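Local coordinates for protein aprataxin and PNK-like factor (Homo sapiens, PDB 5W7W) that acts as a histone chaperone and scaffold in DNA strand-break repair, its FHA domain binding the repair factors XRCC1 and XRCC4, at residues T37-E49 with R56-Q68. Sequence-based numbering, arbitrary orientation. Where two conformers were deposited one is given.
Sequences TDKRVSRRHAILE and RIKPIHTNPCFYQ
I47 faces K58 and E49 faces R56 as hydrogen-bonded pairs of an antiparallel hairpin; the short axes of 46-49 and 56-59 run at 164°. Each pair closes with two backbone bonds, among them K58 N to I47 O at 2.9 Å. A46 with P59 and L48 with I57 are the intervening non-hydrogen-bonded pairs, and I60 N still reaches H45 O where the strands give way to loops. H45 and A46 both face I28 of strand 24-28, a classic beta bulge.

On the buried face, L48 CD2 packs 3.7 Å from I57 CB, while A46 CB touches both C65 SG and I57. The other face carries a salt bridge: E49 and R56 lie alongside each other, and R56 NE meets E49 OE1 at 2.8 Å, from above the carboxylate plane. R56 NH2 adds a weak bond to each oxygen, and W83 engages R56 by cation-pi.

Among the loops, the H45 ring is held at both nitrogens. CG is anti to the backbone N (chi1 -157°), carrying the ring out to the 61-65 loop, and rotation about CB-CG turns ND1 to accept from S42 N while NE2 donates to P64 O (3.1 Å, 169°). Both partners lie near the ring plane, and C65 SG sits at the same ring's edge. S42 CB makes a CH-pi contact over one face of H61, 3.6 Å from its centroid, while S42 OG accepts from R44 N in an ST turn. One water bridges R44 O and I60 O.

The two in-plane bonds fix the rotation of H45 and are consistent with a probably neutral imidazole protonated at NE2. As in other FHA domains, this Ser-X-X-His histidine probably shapes the phosphopeptide-binding loop bearing S42.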
loop_
_atom_site.group_PDB
_atom_site.type_symbol
_atom_site.label_atom_id
_atom_site.label_comp_id
_atom_site.label_asym_id
_atom_site.label_seq_id
_atom_site.Cartn_x
_atom_site.Cartn_y
_atom_site.Cartn_z
ATOM N N THR A 37 -13.382 -0.112 -6.612
ATOM C CA THR A 37 -14.737 0.377 -6.365
ATOM C C THR A 37 -15.345 -0.670 -5.448
ATOM O O THR A 37 -15.667 -1.778 -5.886
ATOM C CB THR A 37 -15.551 0.520 -7.655
ATOM O OG1 THR A 37 -14.913 1.458 -8.528
ATOM C CG2 THR A 37 -16.975 1.015 -7.356
ATOM N N ASP A 38 -15.473 -0.335 -4.173
ATOM C CA ASP A 38 -15.799 -1.337 -3.167
ATOM C C ASP A 38 -16.186 -0.623 -1.887
ATOM O O ASP A 38 -15.380 0.123 -1.326
ATOM C CB ASP A 38 -14.580 -2.237 -2.957
ATOM C CG ASP A 38 -14.899 -3.523 -2.205
ATOM O OD1 ASP A 38 -15.739 -3.519 -1.281
ATOM O OD2 ASP A 38 -14.299 -4.545 -2.557
ATOM N N LYS A 39 -17.413 -0.861 -1.417
ATOM C CA LYS A 39 -17.893 -0.234 -0.200
ATOM C C LYS A 39 -17.061 -0.613 1.020
ATOM O O LYS A 39 -17.113 0.096 2.031
ATOM C CB LYS A 39 -19.350 -0.645 0.028
ATOM C CG LYS A 39 -19.553 -2.149 0.173
ATOM N N ARG A 40 -16.304 -1.706 0.959
ATOM C CA ARG A 40 -15.516 -2.165 2.096
ATOM C C ARG A 40 -14.218 -1.395 2.265
ATOM O O ARG A 40 -13.530 -1.564 3.277
ATOM C CB ARG A 40 -15.186 -3.648 1.926
ATOM C CG ARG A 40 -16.427 -4.559 1.917
ATOM C CD ARG A 40 -16.076 -5.983 1.536
ATOM N NE ARG A 40 -15.666 -6.069 0.145
ATOM C CZ ARG A 40 -15.334 -7.192 -0.474
ATOM N NH1 ARG A 40 -15.392 -8.346 0.167
ATOM N NH2 ARG A 40 -14.946 -7.154 -1.735
ATOM N N VAL A 41 -13.853 -0.567 1.300
ATOM C CA VAL A 41 -12.605 0.178 1.332
ATOM C C VAL A 41 -12.945 1.656 1.319
ATOM O O VAL A 41 -13.667 2.123 0.434
ATOM C CB VAL A 41 -11.718 -0.193 0.134
ATOM C CG1 VAL A 41 -10.411 0.566 0.177
ATOM C CG2 VAL A 41 -11.450 -1.685 0.120
ATOM N N SER A 42 -12.419 2.392 2.293
ATOM C CA SER A 42 -12.666 3.817 2.372
ATOM C C SER A 42 -11.942 4.545 1.242
ATOM O O SER A 42 -10.909 4.095 0.745
ATOM C CB SER A 42 -12.139 4.330 3.712
ATOM O OG SER A 42 -12.224 5.741 3.812
ATOM N N ARG A 43 -12.470 5.720 0.877
ATOM C CA ARG A 43 -11.720 6.625 0.020
ATOM C C ARG A 43 -10.461 7.111 0.711
ATOM O O ARG A 43 -9.499 7.496 0.037
ATOM C CB ARG A 43 -12.567 7.836 -0.350
ATOM C CG ARG A 43 -13.758 7.490 -1.216
ATOM C CD ARG A 43 -14.685 8.700 -1.397
ATOM N N ARG A 44 -10.457 7.130 2.040
ATOM C CA ARG A 44 -9.311 7.565 2.839
ATOM C C ARG A 44 -8.908 6.403 3.738
ATOM O O ARG A 44 -9.070 6.424 4.960
ATOM C CB ARG A 44 -9.629 8.822 3.646
ATOM C CG ARG A 44 -9.818 10.069 2.801
ATOM C CD ARG A 44 -10.276 11.239 3.676
ATOM N NE ARG A 44 -11.572 10.913 4.268
ATOM C CZ ARG A 44 -12.753 11.255 3.760
ATOM N NH1 ARG A 44 -12.833 11.987 2.652
ATOM N NH2 ARG A 44 -13.863 10.865 4.374
ATOM N N HIS A 45 -8.394 5.355 3.113
ATOM C CA HIS A 45 -8.090 4.121 3.831
ATOM C C HIS A 45 -6.700 4.132 4.469
ATOM O O HIS A 45 -6.518 3.666 5.605
ATOM C CB HIS A 45 -8.211 2.938 2.867
ATOM C CG HIS A 45 -8.472 1.642 3.544
ATOM N ND1 HIS A 45 -9.740 1.114 3.634
ATOM C CD2 HIS A 45 -7.651 0.767 4.162
ATOM C CE1 HIS A 45 -9.689 -0.035 4.283
ATOM N NE2 HIS A 45 -8.436 -0.259 4.636
ATOM N N ALA A 46 -5.721 4.679 3.754
ATOM C CA ALA A 46 -4.353 4.734 4.242
ATOM C C ALA A 46 -3.626 5.858 3.530
ATOM O O ALA A 46 -4.083 6.359 2.504
ATOM C CB ALA A 46 -3.637 3.397 4.023
ATOM N N ILE A 47 -2.496 6.258 4.102
ATOM C CA ILE A 47 -1.561 7.177 3.462
ATOM C C ILE A 47 -0.272 6.419 3.188
ATOM O O ILE A 47 0.281 5.784 4.092
ATOM C CB ILE A 47 -1.278 8.400 4.349
ATOM C CG1 ILE A 47 -2.590 9.088 4.738
ATOM C CG2 ILE A 47 -0.334 9.367 3.630
ATOM C CD1 ILE A 47 -2.432 10.311 5.578
ATOM N N LEU A 48 0.206 6.480 1.951
ATOM C CA LEU A 48 1.549 6.035 1.617
ATOM C C LEU A 48 2.435 7.258 1.515
ATOM O O LEU A 48 2.009 8.289 0.982
ATOM C CB LEU A 48 1.576 5.321 0.275
ATOM C CG LEU A 48 0.789 4.033 0.211
ATOM C CD1 LEU A 48 0.833 3.445 -1.179
ATOM C CD2 LEU A 48 1.310 3.030 1.187
ATOM N N GLU A 49 3.656 7.169 2.031
ATOM C CA GLU A 49 4.607 8.255 1.878
ATOM C C GLU A 49 5.924 7.721 1.349
ATOM O O GLU A 49 6.491 6.788 1.923
ATOM C CB GLU A 49 4.873 8.967 3.195
ATOM C CG GLU A 49 5.683 10.246 2.997
ATOM C CD GLU A 49 6.608 10.554 4.127
ATOM O OE1 GLU A 49 7.417 9.681 4.507
ATOM O OE2 GLU A 49 6.538 11.697 4.618
ATOM N N ARG A 56 6.536 4.240 3.488
ATOM C CA ARG A 56 5.822 3.842 4.701
ATOM C C ARG A 56 4.329 4.034 4.500
ATOM O O ARG A 56 3.888 4.835 3.671
ATOM C CB ARG A 56 6.329 4.585 5.954
ATOM C CG ARG A 56 6.440 6.089 5.799
ATOM C CD ARG A 56 6.833 6.782 7.086
ATOM N NE ARG A 56 6.924 8.217 6.889
ATOM C CZ ARG A 56 6.936 9.119 7.866
ATOM N NH1 ARG A 56 6.892 8.760 9.131
ATOM N NH2 ARG A 56 6.998 10.406 7.536
ATOM N N ILE A 57 3.552 3.264 5.263
ATOM C CA ILE A 57 2.092 3.290 5.219
ATOM C C ILE A 57 1.560 3.627 6.603
ATOM O O ILE A 57 2.057 3.127 7.615
ATOM C CB ILE A 57 1.514 1.939 4.728
ATOM C CG1 ILE A 57 -0.007 2.030 4.589
ATOM C CG2 ILE A 57 1.879 0.770 5.651
ATOM C CD1 ILE A 57 -0.619 0.884 3.837
ATOM N N LYS A 58 0.534 4.475 6.636
ATOM C CA LYS A 58 -0.199 4.791 7.864
ATOM C C LYS A 58 -1.665 4.448 7.650
ATOM O O LYS A 58 -2.331 5.096 6.817
ATOM C CB LYS A 58 -0.057 6.270 8.225
ATOM C CG LYS A 58 -0.757 6.641 9.533
ATOM C CD LYS A 58 -0.432 8.053 10.013
ATOM C CE LYS A 58 -0.780 9.078 8.990
ATOM N NZ LYS A 58 -0.666 10.472 9.559
ATOM N N PRO A 59 -2.206 3.441 8.336
ATOM C CA PRO A 59 -3.648 3.157 8.235
ATOM C C PRO A 59 -4.440 4.263 8.915
ATOM O O PRO A 59 -4.161 4.607 10.067
ATOM C CB PRO A 59 -3.790 1.829 8.993
ATOM C CG PRO A 59 -2.400 1.282 9.094
ATOM C CD PRO A 59 -1.535 2.475 9.207
ATOM N N ILE A 60 -5.428 4.829 8.210
ATOM C CA ILE A 60 -6.157 5.987 8.731
ATOM C C ILE A 60 -7.673 5.781 8.784
ATOM O O ILE A 60 -8.414 6.743 8.977
ATOM C CB ILE A 60 -5.804 7.295 7.997
ATOM C CG1 ILE A 60 -6.088 7.196 6.494
ATOM C CG2 ILE A 60 -4.365 7.683 8.290
ATOM C CD1 ILE A 60 -6.243 8.539 5.836
ATOM N N HIS A 61 -8.146 4.546 8.691
ATOM C CA HIS A 61 -9.578 4.276 8.738
ATOM C C HIS A 61 -9.866 3.208 9.779
ATOM O O HIS A 61 -8.980 2.499 10.250
ATOM C CB HIS A 61 -10.121 3.886 7.354
ATOM C CG HIS A 61 -11.604 3.871 7.286
ATOM N ND1 HIS A 61 -12.335 2.708 7.354
ATOM C CD2 HIS A 61 -12.491 4.884 7.187
ATOM C CE1 HIS A 61 -13.622 3.008 7.277
ATOM N NE2 HIS A 61 -13.742 4.321 7.187
ATOM N N THR A 62 -11.134 3.079 10.145
ATOM C CA THR A 62 -11.492 2.006 11.071
ATOM C C THR A 62 -11.270 0.620 10.468
ATOM O O THR A 62 -10.888 -0.305 11.190
ATOM C CB THR A 62 -12.928 2.149 11.555
ATOM O OG1 THR A 62 -13.786 2.305 10.438
ATOM C CG2 THR A 62 -13.088 3.345 12.482
ATOM N N ASN A 63 -11.456 0.470 9.157
ATOM C CA ASN A 63 -11.114 -0.784 8.502
ATOM C C ASN A 63 -9.601 -0.852 8.367
ATOM O O ASN A 63 -8.992 0.122 7.911
ATOM C CB ASN A 63 -11.765 -0.869 7.130
ATOM C CG ASN A 63 -13.269 -0.898 7.207
ATOM O OD1 ASN A 63 -13.840 -1.413 8.175
ATOM N ND2 ASN A 63 -13.924 -0.356 6.182
ATOM N N PRO A 64 -8.973 -1.933 8.797
ATOM C CA PRO A 64 -7.512 -1.948 8.934
ATOM C C PRO A 64 -6.793 -2.115 7.607
ATOM O O PRO A 64 -7.370 -2.435 6.572
ATOM C CB PRO A 64 -7.235 -3.155 9.833
ATOM C CG PRO A 64 -8.402 -3.995 9.709
ATOM C CD PRO A 64 -9.585 -3.128 9.387
ATOM N N CYS A 65 -5.493 -1.905 7.673
ATOM C CA CYS A 65 -4.566 -2.357 6.648
ATOM C C CYS A 65 -3.796 -3.553 7.172
ATOM O O CYS A 65 -3.711 -3.760 8.383
ATOM C CB CYS A 65 -3.559 -1.272 6.311
ATOM S SG CYS A 65 -4.254 0.217 5.587
ATOM N N PHE A 66 -3.197 -4.312 6.256
ATOM C CA PHE A 66 -2.465 -5.517 6.607
ATOM C C PHE A 66 -1.076 -5.457 6.002
ATOM O O PHE A 66 -0.859 -4.819 4.973
ATOM C CB PHE A 66 -3.202 -6.775 6.129
ATOM C CG PHE A 66 -4.629 -6.854 6.622
ATOM C CD1 PHE A 66 -5.606 -6.098 6.036
ATOM C CD2 PHE A 66 -4.975 -7.658 7.698
ATOM C CE1 PHE A 66 -6.909 -6.120 6.499
ATOM C CE2 PHE A 66 -6.269 -7.686 8.158
ATOM C CZ PHE A 66 -7.237 -6.906 7.553
ATOM N N TYR A 67 -0.150 -6.167 6.631
ATOM C CA TYR A 67 1.257 -6.159 6.277
ATOM C C TYR A 67 1.807 -7.575 6.289
ATOM O O TYR A 67 1.527 -8.350 7.203
ATOM C CB TYR A 67 2.035 -5.365 7.319
ATOM C CG TYR A 67 3.548 -5.394 7.154
ATOM C CD1 TYR A 67 4.171 -4.803 6.067
ATOM C CD2 TYR A 67 4.348 -6.009 8.101
ATOM C CE1 TYR A 67 5.540 -4.838 5.914
ATOM C CE2 TYR A 67 5.733 -6.040 7.958
ATOM C CZ TYR A 67 6.312 -5.442 6.861
ATOM O OH TYR A 67 7.689 -5.480 6.737
ATOM N N GLN A 68 2.646 -7.889 5.307
ATOM C CA GLN A 68 3.361 -9.159 5.240
ATOM C C GLN A 68 4.809 -8.877 4.866
ATOM O O GLN A 68 5.097 -8.456 3.752
ATOM C CB GLN A 68 2.714 -10.083 4.217
ATOM C CG GLN A 68 3.418 -11.429 4.089
ATOM C CD GLN A 68 2.774 -12.315 3.037
ATOM O OE1 GLN A 68 1.630 -12.106 2.639
ATOM N NE2 GLN A 68 3.512 -13.303 2.568
HETATM O O HOH W 1 -10.225 7.743 7.098
HETATM O O HOH W 2 -6.951 1.922 7.710
#